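PDB 3NI8: PFC0360w protein from Plasmodium falciparum, which probably activates the ATPase of the Hsp90 chaperone. Local coordinates for residues Met19-Ile23 with Lys115-Ile121; Glu25-Val29 with Gly153-Lys157; Thr43-Arg49 with Asn147-Leu152; Gly68-Glu73 with Glu85-Arg90. All blocks are in the same frame, centred on the assembly; numbering follows the deposited sequence.

Contact 1 of 4, residues Met19-Ile23 with Lys115-Ile121; sequences MSFEI and KLTHNNI
Phe21 and His118 stand side by side on one face of the sheet, pointing the same way. The His118 CB methylene sits over one face of the Phe21 ring, displaced toward its rim, in a CH-pi contact; CB is 3.6 Å from Phe21 CZ. The two ring planes are inclined to each other by 52°. Phe21 CG lies between the backbone N and the carbonyl carbon (chi1 66°), which leans the ring across toward the neighbouring strand. Ile121 comes in at about a right angle and puts its CD1 methyl 3.7 Å from Phe21 CE2.

Strand 21-27 is an edge strand of the antiparallel sheet in this SRPBCC (helix-grip) fold, and it pairs here with strand 111-119. Phe21 with His118 and Ile23 with Leu116 are hydrogen-bonded pairs. Glu22 with Thr117 is the non-hydrogen-bonded pair between them. His118 N gives a nearly straight bond to Phe21 O (2.9 Å). Past the paired strands, Ile121 N still reaches Met19 O at 3.1 Å, in the carbonyl plane.

The His118 ring is held from outside this pair: ND1 is bonded to Trp140 and NE2 to Ser98. Trp140 and Cys136 of helix 132-150 cover this face. On the other face the extended Glu22 chain carries OE2 to 3.6 Å from Lys115 NZ, a long salt bridge.

Contact 2 of 4, residues Glu25-Val29 with Gly153-Lys157; sequences EEYYV and GYPKK
The C-terminal tail of the helix-grip fold returns here to the edge strand of the sheet. Residues 153-157 follow helix 132-150 and make a single backbone bridge, Tyr27 with Lys156, to the end of strand 21-27. Two hydrogen bonds flank it: Tyr28 N to Pro155 O (2.9 Å) and Lys157 N to Glu26 O (3.2 Å). Tyr28 is the centre of an inverse gamma turn, where the chain leaves the strand.

The Tyr27 ring lies against the tail. Its CE1 is 3.5 Å from Lys156 CB, and Tyr154 O comes to the ring edge, near its plane. The ring also packs on Ile148 and Leu34, so it sits between the tail, helix 132-150 and helix 31-39. Val29 CG2 stands over one face of the Tyr154 ring, 4.1 Å from CD1.

The glutamate oxygens meet the carbons of the lysine chains rather than their NZ atoms. Glu25 is modelled in two positions; in one of them OE1 comes near Lys156 CE, an approach to be taken as doubtful. Glu26 and Lys157 run side by side in the same direction, but Glu26 OE1 is hydrogen-bonded to His111. His111 also meets the Tyr28 ring edge-to-face. The Lys157 chain crosses the end of Tyr28, with its CG 3.2 Å from Tyr28 OH.

Contact 3 of 4, residues Thr43-Arg49 with Asn147-Leu152; sequences TLTRLSR and NIEVIL
The last turn of helix 41-47 comes up to the end of helix 132-150, with the backbones nearest at Leu47 and Asn147, whose CA atoms are 5.6 Å apart. This joins a short helix to the long C-terminal helix of the helix-grip fold. Helix 41-47 ends in a Schellman motif. Arg49 is its C-prime residue, with positive phi. The backbone N of the residue after Arg49 bonds to Thr45 O, and Arg49 N bonds to Arg46 O.

One hydrogen bond crosses the contact. Asn147 ND2 gives it to Leu47 O at 3.0 Å. The acceptor lies close to the amide plane, but the donor is tilted 33° from the carbonyl plane of Leu47. The backbone O of Asn147 is used within its own segment, where it takes bonds from Ile151 N and Leu152 N.

Leu47 is the central apolar side chain. With CG anti to the carbonyl carbon (chi1 -72°), it turns toward helix 132-150, and its CD2 methyl enters the angle between Asn147, Ile148 and Leu152. CD2 is 3.7 Å from Ile148 CG1 and 3.8 Å from Leu152 CG. Phe144 also packs on Leu47. Both methyls of Leu152 rest against Thr43 CG2, CD1 at 3.8 Å; CD2 also lies over one face of the Arg46 guanidinium, toward its rim. Ala37 of helix 31-39 touches both Thr43 and Leu152. Arg46 and Ile151 run antiparallel to each other, with Arg46 NH2 3.9 Å from Ile151 CG2. The Arg49 chain bends at chi2 and chi3, and its CD meets Ile151 CD1 at 3.4 Å.

Contact 4 of 4, residues Gly68-Glu73 with Glu85-Arg90; sequences GSILGE and EKWKFR. With IPA (isopropyl alcohol), chain B.
Glu73 and Lys86 form a salt bridge, with OE2 2.6 Å from NZ. The side chains run alongside each other in the same direction. The extended Glu73 chain meets a Lys86 chain bent at chi2, chi3 and chi4, which brings NZ above the carboxylate plane. At the preceding residue, Glu85, OE2 lies 2.6 Å from O2 of an isopropyl alcohol, probably taken from the crystallisation liquor.

The backbones pair as an antiparallel beta hairpin. Lys88 N bonds to Leu71 O at 2.7 Å and Leu71 N returns a bond to Lys88 O. Gly72 faces Trp87 in a non-hydrogen-bonded pair with the CA atoms only 4.1 Å apart.

Ile70 lies alongside Phe89 and crosses Trp87 at a slant. Its CG2 methyl lies 3.7 Å from Trp87 CE2, and its CG1 is 3.6 Å from Phe89 CE1. On the other face, Leu71 CD2 packs on Arg90 CB at 3.7 Å.

A classic beta bulge sets Ser69 and Ile70 together opposite Leu65 of strand 62-65. Strand 98-106 pairs along the other edge of strand 82-89, and Cys136 of helix 132-150 touches Trp87 and Phe89.

In the fold
Contacts 1 and 2 lie along the same edge strand, 21-27, with centres 20 Å apart. Contact 4 belongs to the same sheet. It meets contact 1 where His118 NE2 comes within 3.6 Å of Trp87 CE3. Contact 3 touches contact 2 through helix 132-150 and the tail that follows it: Ile148 CG2 packs on Tyr27 CE1 at 3.6 Å. Contacts 1 and 3 lie on opposite sides of the chain's centre, about 21 Å apart between centres. The isopropyl alcohol O2 at contact 4 lies within hydrogen-bonding reach of both Glu85 OE2 and Phe38 O. A different isopropyl alcohol molecule lies about 4 Å from the Phe21 side chain of contact 1.

Contact 1 of 4, residues Met19-Ile23 with Lys115-Ile121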
# COMPACT_ATOMS: atom_id res chain seq x y z
N MET A 19 -4.01 14.97 -7.45
CA MET A 19 -4.79 13.76 -7.15
C MET A 19 -3.97 12.47 -7.30
O MET A 19 -4.40 11.39 -6.94
CB MET A 19 -6.10 13.71 -7.96
CG MET A 19 -7.11 14.82 -7.65
SD MET A 19 -8.66 14.63 -8.62
CE MET A 19 -9.79 15.78 -7.82
N SER A 20 -2.76 12.59 -7.83
CA SER A 20 -1.88 11.45 -7.85
C SER A 20 -0.50 11.73 -7.28
O SER A 20 -0.06 12.89 -7.21
CB SER A 20 -1.74 10.94 -9.28
OG SER A 20 -1.45 12.03 -10.11
N PHE A 21 0.19 10.66 -6.87
CA PHE A 21 1.63 10.70 -6.65
C PHE A 21 2.27 9.34 -6.90
O PHE A 21 1.61 8.29 -6.83
CB PHE A 21 1.99 11.22 -5.25
CG PHE A 21 1.54 10.32 -4.13
CD1 PHE A 21 2.29 9.21 -3.77
CD2 PHE A 21 0.37 10.58 -3.44
CE1 PHE A 21 1.88 8.39 -2.77
CE2 PHE A 21 -0.04 9.76 -2.42
CZ PHE A 21 0.71 8.66 -2.09
N GLU A 22 3.57 9.38 -7.16
CA GLU A 22 4.36 8.19 -7.42
C GLU A 22 5.54 8.12 -6.43
O GLU A 22 6.27 9.11 -6.23
CB GLU A 22 4.84 8.21 -8.87
CG GLU A 22 5.31 6.88 -9.41
CD GLU A 22 5.99 7.01 -10.79
OE1 GLU A 22 6.98 7.78 -10.92
OE2 GLU A 22 5.51 6.34 -11.75
N ILE A 23 5.72 6.95 -5.82
CA ILE A 23 6.91 6.69 -5.00
C ILE A 23 7.71 5.53 -5.59
O ILE A 23 7.16 4.45 -5.84
CB ILE A 23 6.57 6.36 -3.52
CG1 ILE A 23 5.72 7.46 -2.89
CG2 ILE A 23 7.85 6.13 -2.71
CD1 ILE A 23 4.85 6.99 -1.71
N LYS A 115 7.71 0.34 -7.24
CA LYS A 115 7.09 1.53 -7.78
C LYS A 115 5.63 1.57 -7.35
O LYS A 115 4.79 0.78 -7.83
CB LYS A 115 7.24 1.57 -9.32
CG LYS A 115 6.48 2.67 -10.02
CD LYS A 115 6.92 2.79 -11.50
CE LYS A 115 5.72 3.13 -12.42
NZ LYS A 115 6.11 3.43 -13.83
N LEU A 116 5.33 2.46 -6.41
CA LEU A 116 3.95 2.66 -5.98
C LEU A 116 3.29 3.90 -6.62
O LEU A 116 3.80 5.03 -6.50
CB LEU A 116 3.87 2.69 -4.44
CG LEU A 116 2.46 2.64 -3.83
CD1 LEU A 116 2.53 2.09 -2.44
CD2 LEU A 116 1.75 4.01 -3.81
N THR A 117 2.14 3.67 -7.28
CA THR A 117 1.33 4.75 -7.85
C THR A 117 -0.02 4.88 -7.13
O THR A 117 -0.79 3.92 -7.06
CB THR A 117 1.05 4.57 -9.38
OG1 THR A 117 2.23 4.15 -10.05
CG2 THR A 117 0.60 5.87 -9.99
N HIS A 118 -0.30 6.08 -6.64
CA HIS A 118 -1.55 6.34 -5.94
C HIS A 118 -2.31 7.41 -6.74
O HIS A 118 -1.87 8.57 -6.79
CB HIS A 118 -1.24 6.80 -4.51
CG HIS A 118 -2.34 6.55 -3.52
ND1 HIS A 118 -2.10 6.33 -2.18
CD2 HIS A 118 -3.69 6.46 -3.68
CE1 HIS A 118 -3.24 6.14 -1.56
NE2 HIS A 118 -4.22 6.20 -2.44
N ASN A 119 -3.41 7.00 -7.39
CA ASN A 119 -4.24 7.87 -8.26
C ASN A 119 -5.60 8.11 -7.64
O ASN A 119 -6.00 7.38 -6.73
CB ASN A 119 -4.53 7.22 -9.63
CG ASN A 119 -3.29 6.95 -10.46
OD1 ASN A 119 -3.05 5.80 -10.84
ND2 ASN A 119 -2.51 7.98 -10.75
N ASN A 120 -6.33 9.08 -8.18
CA ASN A 120 -7.76 9.26 -7.90
C ASN A 120 -8.00 9.49 -6.43
O ASN A 120 -8.98 8.97 -5.87
CB ASN A 120 -8.58 8.03 -8.36
CG ASN A 120 -8.67 7.90 -9.89
OD1 ASN A 120 -8.18 8.75 -10.64
ND2 ASN A 120 -9.30 6.83 -10.35
N ILE A 121 -7.10 10.26 -5.83
CA ILE A 121 -7.22 10.71 -4.44
C ILE A 121 -8.16 11.92 -4.39
O ILE A 121 -7.91 12.94 -5.05
CB ILE A 121 -5.80 11.11 -3.86
CG1 ILE A 121 -4.84 9.91 -3.87
CG2 ILE A 121 -5.91 11.68 -2.46
CD1 ILE A 121 -3.37 10.28 -3.86

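Contact 2 of 4, residues Glu25-Val29 with Gly153-Lys157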
# COMPACT_ATOMS: atom_id res chain seq x y z
N GLU A 25 11.23 3.17 -5.04
CA GLU A 25 12.27 2.71 -4.09
C GLU A 25 12.84 1.35 -4.50
O GLU A 25 12.12 0.50 -5.03
CB GLU A 25 11.70 2.59 -2.67
CG GLU A 25 11.19 3.87 -2.03
CD GLU A 25 12.29 4.87 -1.77
OE1 GLU A 25 13.48 4.47 -1.84
OE2 GLU A 25 11.98 6.05 -1.52
N GLU A 26 14.13 1.11 -4.23
CA GLU A 26 14.75 -0.17 -4.56
C GLU A 26 15.21 -0.90 -3.31
O GLU A 26 15.76 -0.30 -2.37
CB GLU A 26 15.91 0.00 -5.56
CG GLU A 26 15.48 0.57 -6.92
CD GLU A 26 16.65 0.93 -7.82
OE1 GLU A 26 17.60 0.13 -7.93
OE2 GLU A 26 16.61 2.03 -8.43
N TYR A 27 14.99 -2.21 -3.29
CA TYR A 27 15.33 -3.02 -2.14
C TYR A 27 16.21 -4.19 -2.57
O TYR A 27 16.02 -4.74 -3.66
CB TYR A 27 14.07 -3.54 -1.45
CG TYR A 27 13.24 -2.43 -0.79
CD1 TYR A 27 13.40 -2.15 0.55
CD2 TYR A 27 12.32 -1.68 -1.53
CE1 TYR A 27 12.66 -1.14 1.16
CE2 TYR A 27 11.59 -0.67 -0.93
CZ TYR A 27 11.76 -0.40 0.41
OH TYR A 27 11.03 0.59 1.03
N TYR A 28 17.16 -4.56 -1.71
CA TYR A 28 18.08 -5.65 -2.00
C TYR A 28 17.49 -6.98 -1.57
O TYR A 28 18.08 -7.74 -0.81
CB TYR A 28 19.44 -5.38 -1.37
CG TYR A 28 20.11 -4.16 -1.97
CD1 TYR A 28 20.57 -4.18 -3.30
CD2 TYR A 28 20.25 -2.99 -1.23
CE1 TYR A 28 21.18 -3.06 -3.87
CE2 TYR A 28 20.86 -1.86 -1.78
CZ TYR A 28 21.33 -1.91 -3.10
OH TYR A 28 21.94 -0.81 -3.67
N VAL A 29 16.33 -7.27 -2.14
CA VAL A 29 15.53 -8.40 -1.75
C VAL A 29 14.70 -8.71 -3.01
O VAL A 29 14.45 -7.80 -3.81
CB VAL A 29 14.69 -7.99 -0.49
CG1 VAL A 29 13.22 -7.73 -0.83
CG2 VAL A 29 14.84 -9.00 0.60
N GLY A 153 13.56 -5.45 7.99
CA GLY A 153 14.97 -5.62 7.75
C GLY A 153 15.34 -5.79 6.29
O GLY A 153 16.35 -6.43 5.96
N TYR A 154 14.55 -5.22 5.39
CA TYR A 154 14.93 -5.24 3.99
C TYR A 154 15.72 -3.99 3.69
O TYR A 154 15.21 -2.88 3.83
CB TYR A 154 13.72 -5.36 3.07
CG TYR A 154 12.79 -6.51 3.38
CD1 TYR A 154 13.22 -7.64 4.08
CD2 TYR A 154 11.46 -6.46 2.96
CE1 TYR A 154 12.32 -8.69 4.37
CE2 TYR A 154 10.58 -7.50 3.22
CZ TYR A 154 11.01 -8.61 3.93
OH TYR A 154 10.11 -9.62 4.17
N PRO A 155 16.98 -4.15 3.28
CA PRO A 155 17.81 -2.99 3.00
C PRO A 155 17.38 -2.29 1.70
O PRO A 155 17.00 -2.95 0.72
CB PRO A 155 19.22 -3.57 2.88
CG PRO A 155 19.08 -5.11 3.05
CD PRO A 155 17.63 -5.42 2.88
N LYS A 156 17.46 -0.96 1.72
CA LYS A 156 17.06 -0.13 0.61
C LYS A 156 18.14 0.89 0.22
O LYS A 156 18.85 1.43 1.10
CB LYS A 156 15.71 0.55 0.93
CG LYS A 156 15.78 1.95 1.48
CD LYS A 156 14.77 2.87 0.79
CE LYS A 156 15.12 4.35 0.97
NZ LYS A 156 14.44 4.99 2.13
N LYS A 157 18.27 1.15 -1.08
CA LYS A 157 19.14 2.22 -1.59
C LYS A 157 18.91 3.55 -0.90
O LYS A 157 19.87 4.28 -0.63
CB LYS A 157 18.93 2.41 -3.09
CG LYS A 157 19.95 1.72 -3.97
CD LYS A 157 19.78 2.15 -5.41
CE LYS A 157 21.08 2.02 -6.19
NZ LYS A 157 21.14 3.06 -7.25

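Contact 3 of 4, residues Thr43-Arg49 with Asn147-Leu152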
# COMPACT_ATOMS: atom_id res chain seq x y z
N THR A 43 2.26 -10.05 7.89
CA THR A 43 3.29 -9.06 7.59
C THR A 43 2.70 -7.65 7.68
O THR A 43 3.31 -6.75 8.30
CB THR A 43 3.99 -9.32 6.25
OG1 THR A 43 4.52 -10.65 6.27
CG2 THR A 43 5.16 -8.38 6.07
N LEU A 44 1.52 -7.46 7.10
CA LEU A 44 0.84 -6.17 7.17
C LEU A 44 0.64 -5.66 8.61
O LEU A 44 0.87 -4.48 8.90
CB LEU A 44 -0.50 -6.20 6.42
CG LEU A 44 -0.41 -6.20 4.89
CD1 LEU A 44 -1.71 -6.72 4.32
CD2 LEU A 44 -0.05 -4.82 4.32
N THR A 45 0.22 -6.57 9.50
CA THR A 45 0.08 -6.28 10.92
C THR A 45 1.42 -5.83 11.55
O THR A 45 1.43 -4.87 12.30
CB THR A 45 -0.50 -7.50 11.67
OG1 THR A 45 -1.81 -7.79 11.17
CG2 THR A 45 -0.59 -7.23 13.19
N ARG A 46 2.53 -6.50 11.21
CA ARG A 46 3.85 -6.08 11.68
C ARG A 46 4.18 -4.71 11.13
O ARG A 46 4.80 -3.91 11.81
CB ARG A 46 4.95 -7.03 11.22
CG ARG A 46 4.97 -8.43 11.78
CD ARG A 46 6.22 -9.15 11.24
NE ARG A 46 7.48 -8.66 11.85
CZ ARG A 46 8.71 -8.93 11.39
NH1 ARG A 46 8.90 -9.68 10.31
NH2 ARG A 46 9.77 -8.45 12.03
N LEU A 47 3.82 -4.45 9.88
CA LEU A 47 4.08 -3.14 9.28
C LEU A 47 3.19 -2.05 9.89
O LEU A 47 3.49 -0.85 9.77
CB LEU A 47 3.88 -3.19 7.76
CG LEU A 47 4.92 -3.94 6.92
CD1 LEU A 47 4.43 -4.12 5.49
CD2 LEU A 47 6.22 -3.20 6.92
N SER A 48 2.11 -2.49 10.53
CA SER A 48 1.14 -1.63 11.24
C SER A 48 1.44 -1.59 12.73
O SER A 48 0.58 -1.24 13.55
CB SER A 48 -0.27 -2.17 11.05
OG SER A 48 -0.65 -2.21 9.68
N ARG A 49 2.67 -1.96 13.09
CA ARG A 49 3.09 -2.00 14.48
C ARG A 49 2.06 -2.64 15.40
O ARG A 49 1.78 -2.09 16.48
CB ARG A 49 3.43 -0.59 14.98
CG ARG A 49 4.74 -0.04 14.40
CD ARG A 49 5.85 -1.06 14.58
NE ARG A 49 6.25 -1.27 15.98
CZ ARG A 49 6.71 -2.42 16.46
NH1 ARG A 49 7.07 -2.53 17.73
NH2 ARG A 49 6.79 -3.48 15.66
N ASN A 147 8.71 0.98 7.46
CA ASN A 147 8.79 -0.23 8.27
C ASN A 147 9.24 -1.48 7.50
O ASN A 147 9.74 -2.43 8.11
CB ASN A 147 7.49 -0.47 9.02
CG ASN A 147 7.18 0.63 10.00
OD1 ASN A 147 8.08 1.33 10.51
ND2 ASN A 147 5.90 0.81 10.28
N ILE A 148 9.04 -1.48 6.18
CA ILE A 148 9.61 -2.51 5.31
C ILE A 148 11.12 -2.52 5.47
O ILE A 148 11.75 -3.56 5.62
CB ILE A 148 9.21 -2.28 3.82
CG1 ILE A 148 7.74 -2.64 3.61
CG2 ILE A 148 10.12 -3.10 2.87
CD1 ILE A 148 7.12 -2.03 2.40
N GLU A 149 11.71 -1.33 5.47
CA GLU A 149 13.14 -1.25 5.73
C GLU A 149 13.53 -1.61 7.19
O GLU A 149 14.32 -2.52 7.41
CB GLU A 149 13.67 0.14 5.35
CG GLU A 149 15.18 0.13 5.13
CD GLU A 149 15.81 1.49 5.23
OE1 GLU A 149 15.08 2.49 5.37
OE2 GLU A 149 17.05 1.56 5.18
N VAL A 150 12.93 -0.93 8.16
CA VAL A 150 13.38 -0.97 9.57
C VAL A 150 12.83 -2.13 10.43
O VAL A 150 13.54 -2.65 11.29
CB VAL A 150 13.10 0.40 10.29
CG1 VAL A 150 13.44 0.32 11.77
CG2 VAL A 150 13.92 1.51 9.64
N ILE A 151 11.56 -2.49 10.22
CA ILE A 151 10.94 -3.63 10.91
C ILE A 151 11.25 -4.95 10.19
O ILE A 151 11.68 -5.94 10.82
CB ILE A 151 9.39 -3.46 10.99
CG1 ILE A 151 8.99 -2.08 11.58
CG2 ILE A 151 8.72 -4.67 11.66
CD1 ILE A 151 8.77 -2.04 13.05
N LEU A 152 11.01 -4.98 8.88
CA LEU A 152 11.22 -6.18 8.11
C LEU A 152 12.69 -6.43 7.77
O LEU A 152 13.04 -7.49 7.30
CB LEU A 152 10.35 -6.17 6.84
CG LEU A 152 8.84 -5.97 6.93
CD1 LEU A 152 8.24 -6.30 5.57
CD2 LEU A 152 8.15 -6.78 8.04

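Contact 4 of 4, residues Gly68-Glu73 with Glu85-Arg90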
# COMPACT_ATOMS: atom_id res chain seq x y z
N GLY A 68 -9.92 -1.07 10.32
CA GLY A 68 -10.89 -0.56 9.36
C GLY A 68 -10.75 0.93 9.09
O GLY A 68 -11.64 1.53 8.49
N SER A 69 -9.65 1.52 9.54
CA SER A 69 -9.34 2.92 9.28
C SER A 69 -8.91 3.15 7.82
O SER A 69 -9.09 4.24 7.26
CB SER A 69 -8.23 3.40 10.22
OG SER A 69 -8.76 3.56 11.54
N ILE A 70 -8.30 2.13 7.24
CA ILE A 70 -7.97 2.06 5.84
C ILE A 70 -8.67 0.79 5.32
O ILE A 70 -8.50 -0.29 5.90
CB ILE A 70 -6.43 1.98 5.64
CG1 ILE A 70 -5.76 3.29 6.07
CG2 ILE A 70 -6.07 1.64 4.20
CD1 ILE A 70 -4.22 3.34 5.85
N LEU A 71 -9.48 0.94 4.29
CA LEU A 71 -10.09 -0.22 3.64
C LEU A 71 -9.95 -0.19 2.13
O LEU A 71 -9.63 0.84 1.53
CB LEU A 71 -11.54 -0.45 4.06
CG LEU A 71 -12.66 0.57 3.82
CD1 LEU A 71 -14.04 -0.15 3.93
CD2 LEU A 71 -12.55 1.70 4.83
N GLY A 72 -10.15 -1.35 1.53
CA GLY A 72 -9.96 -1.49 0.13
C GLY A 72 -10.39 -2.85 -0.34
O GLY A 72 -11.09 -3.57 0.35
N GLU A 73 -9.96 -3.17 -1.55
CA GLU A 73 -10.38 -4.34 -2.28
C GLU A 73 -9.34 -4.59 -3.38
O GLU A 73 -8.94 -3.67 -4.10
CB GLU A 73 -11.76 -4.09 -2.88
CG GLU A 73 -12.20 -5.08 -3.96
CD GLU A 73 -13.58 -4.75 -4.53
OE1 GLU A 73 -13.93 -5.29 -5.62
OE2 GLU A 73 -14.32 -3.96 -3.88
N GLU A 85 -5.45 -2.06 -6.39
CA GLU A 85 -6.44 -2.00 -5.31
C GLU A 85 -7.37 -0.82 -5.47
O GLU A 85 -6.93 0.22 -5.96
CB GLU A 85 -5.73 -1.84 -3.95
CG GLU A 85 -4.75 -2.96 -3.64
CD GLU A 85 -3.88 -2.68 -2.44
OE1 GLU A 85 -3.92 -1.57 -1.87
OE2 GLU A 85 -3.12 -3.59 -2.09
N LYS A 86 -8.63 -1.00 -5.08
CA LYS A 86 -9.44 0.13 -4.56
C LYS A 86 -8.98 0.34 -3.11
O LYS A 86 -8.66 -0.62 -2.41
CB LYS A 86 -10.94 -0.19 -4.55
CG LYS A 86 -11.51 -0.72 -5.88
CD LYS A 86 -12.83 -0.02 -6.25
CE LYS A 86 -13.98 -0.43 -5.33
NZ LYS A 86 -14.24 -1.89 -5.50
N TRP A 87 -8.95 1.58 -2.65
CA TRP A 87 -8.26 1.95 -1.42
C TRP A 87 -8.82 3.27 -0.91
O TRP A 87 -8.81 4.28 -1.63
CB TRP A 87 -6.77 2.12 -1.73
CG TRP A 87 -5.80 2.23 -0.55
CD1 TRP A 87 -4.95 1.25 -0.09
CD2 TRP A 87 -5.54 3.39 0.27
NE1 TRP A 87 -4.19 1.73 0.96
CE2 TRP A 87 -4.52 3.03 1.20
CE3 TRP A 87 -6.06 4.69 0.30
CZ2 TRP A 87 -4.02 3.94 2.16
CZ3 TRP A 87 -5.57 5.59 1.26
CH2 TRP A 87 -4.55 5.21 2.18
N LYS A 88 -9.29 3.28 0.34
CA LYS A 88 -9.73 4.53 0.98
C LYS A 88 -9.40 4.54 2.47
O LYS A 88 -9.19 3.48 3.06
CB LYS A 88 -11.23 4.77 0.75
CG LYS A 88 -12.14 3.77 1.48
CD LYS A 88 -13.61 3.83 1.07
CE LYS A 88 -14.28 5.10 1.56
NZ LYS A 88 -15.29 5.53 0.56
N PHE A 89 -9.32 5.74 3.05
CA PHE A 89 -9.47 5.92 4.49
C PHE A 89 -10.98 5.92 4.74
O PHE A 89 -11.75 6.39 3.89
CB PHE A 89 -8.91 7.26 4.94
CG PHE A 89 -7.41 7.32 5.02
CD1 PHE A 89 -6.73 6.80 6.13
CD2 PHE A 89 -6.68 7.96 4.03
CE1 PHE A 89 -5.34 6.87 6.22
CE2 PHE A 89 -5.28 8.05 4.11
CZ PHE A 89 -4.61 7.51 5.19
N ARG A 90 -11.42 5.40 5.88
CA ARG A 90 -12.86 5.29 6.11
C ARG A 90 -13.56 6.63 6.25
O ARG A 90 -14.78 6.69 6.20
CB ARG A 90 -13.19 4.35 7.27
CG ARG A 90 -12.93 4.87 8.64
CD ARG A 90 -13.25 3.77 9.63
NE ARG A 90 -13.25 4.25 11.01
CZ ARG A 90 -14.25 4.07 11.87
NH1 ARG A 90 -15.34 3.39 11.51
NH2 ARG A 90 -14.15 4.56 13.11
C1 IPA B . -3.06 -4.19 1.67
C2 IPA B . -2.40 -3.14 0.77
C3 IPA B . -1.75 -1.96 1.49
O2 IPA B . -1.49 -3.77 -0.09